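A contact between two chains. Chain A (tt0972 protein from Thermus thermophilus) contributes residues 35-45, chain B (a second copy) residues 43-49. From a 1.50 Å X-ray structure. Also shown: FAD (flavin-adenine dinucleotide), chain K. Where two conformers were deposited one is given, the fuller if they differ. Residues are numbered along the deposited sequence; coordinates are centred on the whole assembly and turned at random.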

# COMPACT_ATOMS: atom_id res chain seq x y z
N HIS A 35 19.26 12.65 21.24
CA HIS A 35 17.83 12.70 21.46
C HIS A 35 17.04 11.62 20.73
O HIS A 35 15.97 11.90 20.18
CB HIS A 35 17.31 14.08 21.05
CG HIS A 35 18.12 15.21 21.62
ND1 HIS A 35 18.35 15.36 22.97
CD2 HIS A 35 18.75 16.25 21.01
CE1 HIS A 35 19.09 16.43 23.17
NE2 HIS A 35 19.35 16.99 22.00
N LEU A 36 17.55 10.40 20.74
CA LEU A 36 16.87 9.27 20.11
C LEU A 36 15.58 9.02 20.89
O LEU A 36 15.62 8.85 22.12
CB LEU A 36 17.75 8.03 20.12
CG LEU A 36 19.07 8.13 19.35
CD1 LEU A 36 19.85 6.83 19.48
CD2 LEU A 36 18.79 8.43 17.89
N ASP A 37 14.45 8.99 20.19
CA ASP A 37 13.17 8.81 20.85
C ASP A 37 12.35 7.56 20.51
O ASP A 37 11.82 6.91 21.41
CB ASP A 37 12.29 10.05 20.65
CG ASP A 37 12.79 11.25 21.44
OD1 ASP A 37 13.25 11.04 22.58
OD2 ASP A 37 12.71 12.38 20.92
N TRP A 38 12.22 7.23 19.23
CA TRP A 38 11.43 6.06 18.87
C TRP A 38 11.92 5.41 17.59
O TRP A 38 12.76 5.97 16.88
CB TRP A 38 9.95 6.46 18.72
CG TRP A 38 9.56 7.01 17.35
CD1 TRP A 38 9.03 6.30 16.31
CD2 TRP A 38 9.71 8.36 16.88
NE1 TRP A 38 8.85 7.12 15.22
CE2 TRP A 38 9.26 8.39 15.54
CE3 TRP A 38 10.18 9.55 17.46
CZ2 TRP A 38 9.27 9.56 14.77
CZ3 TRP A 38 10.19 10.71 16.69
CH2 TRP A 38 9.74 10.71 15.36
N PHE A 39 11.42 4.22 17.30
CA PHE A 39 11.79 3.53 16.07
C PHE A 39 10.58 2.83 15.50
O PHE A 39 9.61 2.56 16.21
CB PHE A 39 12.93 2.52 16.31
CG PHE A 39 12.56 1.37 17.21
CD1 PHE A 39 11.98 0.22 16.69
CD2 PHE A 39 12.80 1.45 18.58
CE1 PHE A 39 11.64 -0.84 17.53
CE2 PHE A 39 12.46 0.40 19.42
CZ PHE A 39 11.88 -0.75 18.89
N GLU A 40 10.63 2.57 14.20
CA GLU A 40 9.54 1.90 13.49
C GLU A 40 10.17 0.86 12.58
O GLU A 40 11.04 1.19 11.78
CB GLU A 40 8.77 2.91 12.63
CG GLU A 40 8.18 4.07 13.42
CD GLU A 40 7.52 5.09 12.51
OE1 GLU A 40 6.69 4.68 11.67
OE2 GLU A 40 7.84 6.29 12.63
N VAL A 41 9.75 -0.40 12.70
CA VAL A 41 10.30 -1.44 11.82
C VAL A 41 9.59 -1.35 10.48
O VAL A 41 8.35 -1.39 10.41
CB VAL A 41 10.09 -2.85 12.40
CG1 VAL A 41 10.51 -3.90 11.37
CG2 VAL A 41 10.92 -3.02 13.67
N LYS A 42 10.37 -1.22 9.41
CA LYS A 42 9.81 -1.12 8.06
C LYS A 42 9.84 -2.44 7.32
O LYS A 42 8.93 -2.75 6.55
CB LYS A 42 10.57 -0.07 7.25
CG LYS A 42 10.58 1.32 7.87
CD LYS A 42 9.17 1.85 8.09
CE LYS A 42 8.39 1.94 6.78
NZ LYS A 42 9.08 2.81 5.80
N GLU A 43 10.91 -3.21 7.53
CA GLU A 43 11.06 -4.49 6.85
C GLU A 43 11.91 -5.44 7.67
O GLU A 43 12.80 -5.02 8.40
CB GLU A 43 11.78 -4.31 5.50
CG GLU A 43 11.43 -3.07 4.70
CD GLU A 43 12.35 -2.89 3.49
OE1 GLU A 43 12.33 -1.79 2.89
OE2 GLU A 43 13.08 -3.83 3.13
N ILE A 44 11.61 -6.73 7.53
CA ILE A 44 12.38 -7.78 8.18
C ILE A 44 12.76 -8.73 7.05
O ILE A 44 11.90 -9.26 6.36
CB ILE A 44 11.57 -8.56 9.23
CG1 ILE A 44 11.19 -7.63 10.39
CG2 ILE A 44 12.40 -9.73 9.75
CD1 ILE A 44 10.29 -8.29 11.42
N ARG A 45 14.06 -8.91 6.85
CA ARG A 45 14.53 -9.82 5.81
C ARG A 45 15.83 -10.42 6.28
O ARG A 45 16.18 -10.28 7.45
CB ARG A 45 14.70 -9.07 4.48
CG ARG A 45 15.52 -7.79 4.55
CD ARG A 45 15.16 -6.88 3.37
NE ARG A 45 15.36 -7.54 2.08
CZ ARG A 45 14.77 -7.19 0.95
NH1 ARG A 45 15.02 -7.86 -0.17
NH2 ARG A 45 13.91 -6.18 0.93
N GLU B 43 2.03 -3.61 12.99
CA GLU B 43 3.20 -2.75 13.10
C GLU B 43 4.07 -3.16 14.27
O GLU B 43 3.57 -3.65 15.28
CB GLU B 43 2.79 -1.28 13.35
CG GLU B 43 1.55 -0.79 12.62
CD GLU B 43 1.11 0.59 13.09
OE1 GLU B 43 -0.02 1.00 12.76
OE2 GLU B 43 1.89 1.26 13.80
N ILE B 44 5.38 -2.94 14.12
CA ILE B 44 6.33 -3.19 15.18
C ILE B 44 7.10 -1.88 15.33
O ILE B 44 7.70 -1.40 14.37
CB ILE B 44 7.33 -4.31 14.83
CG1 ILE B 44 6.59 -5.64 14.70
CG2 ILE B 44 8.39 -4.41 15.93
CD1 ILE B 44 7.48 -6.79 14.25
N ARG B 45 7.05 -1.29 16.51
CA ARG B 45 7.76 -0.05 16.76
C ARG B 45 8.18 -0.05 18.21
O ARG B 45 8.09 -1.07 18.88
CB ARG B 45 6.88 1.16 16.43
CG ARG B 45 5.49 1.15 17.05
CD ARG B 45 4.55 2.04 16.24
NE ARG B 45 5.05 3.41 16.13
CZ ARG B 45 4.70 4.27 15.17
NH1 ARG B 45 5.21 5.50 15.17
NH2 ARG B 45 3.85 3.91 14.22
N GLY B 46 8.67 1.08 18.70
CA GLY B 46 9.07 1.12 20.09
C GLY B 46 9.71 2.43 20.47
O GLY B 46 9.90 3.32 19.64
N THR B 47 10.03 2.56 21.75
CA THR B 47 10.67 3.76 22.28
C THR B 47 12.13 3.44 22.54
O THR B 47 12.51 2.27 22.69
CB THR B 47 10.01 4.21 23.58
OG1 THR B 47 9.93 3.11 24.49
CG2 THR B 47 8.61 4.72 23.31
N ILE B 48 12.94 4.49 22.59
CA ILE B 48 14.37 4.35 22.81
C ILE B 48 14.79 5.01 24.12
O ILE B 48 14.30 6.09 24.47
CB ILE B 48 15.16 4.99 21.64
CG1 ILE B 48 14.70 4.38 20.31
CG2 ILE B 48 16.64 4.76 21.82
CD1 ILE B 48 15.30 5.06 19.09
N GLY B 49 15.67 4.33 24.84
CA GLY B 49 16.16 4.84 26.11
C GLY B 49 17.65 4.61 26.25
O GLY B 49 18.33 4.28 25.28
PA FAD K . 13.70 13.98 23.58
O1A FAD K . 14.82 13.71 22.65
O2A FAD K . 13.27 12.89 24.51
O5B FAD K . 14.08 15.30 24.40
C5B FAD K . 15.27 15.57 25.17
C4B FAD K . 15.74 14.32 25.91
O4B FAD K . 16.79 13.74 25.12
C3B FAD K . 16.33 14.54 27.31
O3B FAD K . 15.49 14.08 28.36
C2B FAD K . 17.68 13.79 27.26
O2B FAD K . 18.07 13.05 28.40
C1B FAD K . 17.58 12.94 25.99
N9A FAD K . 18.83 12.64 25.29
C8A FAD K . 19.96 13.41 25.20
N7A FAD K . 20.92 12.86 24.48
C5A FAD K . 20.38 11.66 24.07
C6A FAD K . 20.91 10.58 23.26
N6A FAD K . 22.15 10.64 22.74
N1A FAD K . 20.12 9.50 23.02
C2A FAD K . 18.86 9.47 23.56
N3A FAD K . 18.27 10.41 24.33
C4A FAD K . 19.12 11.51 24.55
N1 FAD K . 6.27 7.20 21.29
C2 FAD K . 6.00 5.89 21.57
O2 FAD K . 5.93 5.45 22.74
N3 FAD K . 5.85 4.98 20.51
C4 FAD K . 5.81 5.33 19.16
O4 FAD K . 5.67 4.45 18.29
C4X FAD K . 5.94 6.72 18.89
N5 FAD K . 5.85 7.18 17.54
C5X FAD K . 6.02 8.55 17.30
C6 FAD K . 5.86 9.05 15.97
C7 FAD K . 6.00 10.40 15.67
C7M FAD K . 5.81 10.83 14.21
C8 FAD K . 6.33 11.33 16.70
C8M FAD K . 6.51 12.81 16.45
C9 FAD K . 6.49 10.84 18.05
C9A FAD K . 6.34 9.48 18.37
N10 FAD K . 6.46 8.97 19.73
C10 FAD K . 6.23 7.62 19.98
C1' FAD K . 6.79 9.85 20.88
C2' FAD K . 8.31 10.03 21.10
O2' FAD K . 8.92 8.76 21.37
C3' FAD K . 8.60 11.08 22.18
O3' FAD K . 8.13 10.59 23.43
C4' FAD K . 7.97 12.48 21.89
O4' FAD K . 8.16 12.84 20.52
C5' FAD K . 8.57 13.54 22.80
O5' FAD K . 9.97 13.66 22.51
P FAD K . 10.87 14.78 23.19
O1P FAD K . 10.47 16.08 22.63
O2P FAD K . 10.85 14.60 24.67
O3P FAD K . 12.38 14.40 22.77
O HOH W 1 14.58 9.03 24.61
O HOH W 2 4.28 5.29 11.23
O HOH W 3 6.02 -1.62 11.64

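The ring of Phe39(A) lies over the backbone of Gly46(B), in the space that a side chain would otherwise fill. Gly46(B) CA sits 3.8 Å from the centroid of the six ring carbons of Phe39(A), close to the ring normal, so this is a CH-pi contact over the face. A CB modelled on the glycine would come within 2.5 Å of Phe39(A) CZ, which is a clash. The bare backbone lets the ring lie flat across the neighbouring strand.

The two strands run antiparallel and form a continuous sheet across the chain boundary. Their directions differ by 156°. Phe39(A) and Gly46(B) are a hydrogen-bonded pair: Phe39(A) N donates to Gly46(B) O at 2.9 Å, and Gly46(B) N donates to Phe39(A) O at 3.0 Å. Ile48(B) N donates to Asp37(A) O at 2.9 Å. At the other end Val41(A) N donates to Ile44(B) O at 2.8 Å. Here the return link is made by water 3, which donates to Val41(A) O at 2.6 Å and accepts from Ile44(B) N at 2.9 Å. The strands have begun to separate at this point, and the water fills the gap. Between these links, Trp38(A) with Thr47(B) and Glu40(A) with Arg45(B) are non-hydrogen-bonded pairs, each with its CA atoms 4.2 Å apart.

Phe39(A) also meets Ile48(B) on its side of the sheet. Its CD2 is 3.9 Å from Ile48(B) CG1, which lies at the ring edge. Ile48(B) has the largest covered area of any residue here. It also packs against Leu36(A), with Leu36(A) CB 3.8 Å from Ile48(B) CG2. Further along, Val41(A) CG2 touches Ile44(B) CG2 at 3.7 Å. The two copies of Ile44 meet more loosely, Ile44(A) CD1 to Ile44(B) CD1 at 4.3 Å. These contacts are apolar and keep hydrocarbon surface away from solvent.

Trp38(A), Glu40(A), Arg45(B) and Thr47(B) point to the other face, where the flavin lies. Trp38(A) NE1 donates to Glu40(A) OE2 at 2.9 Å in a nearly straight hydrogen bond. The same carboxylate lies over one face of the Arg45(B) guanidinium. Glu40(A) OE2 to Arg45(B) NH1 is a long salt bridge of 3.7 Å. It rests on charge alone, since no N-H points at the oxygen. The N-H groups of Arg45(B) have other partners. NE donates to FAD O4 at a very short 2.5 Å, and NH1 donates to FAD N5 at 3.0 Å. Arg45(B) NH2 makes a weak hydrogen bond to Glu43(B) OE2 at 3.3 Å, part of a salt bridge within chain B.

Both chains therefore contact one FAD. Trp38(A) places one ring face over the flavin, with CZ2 3.5 Å from FAD C7. His35(A) reaches the adenosine half, where its ND1 donates to FAD O4B at 3.1 Å.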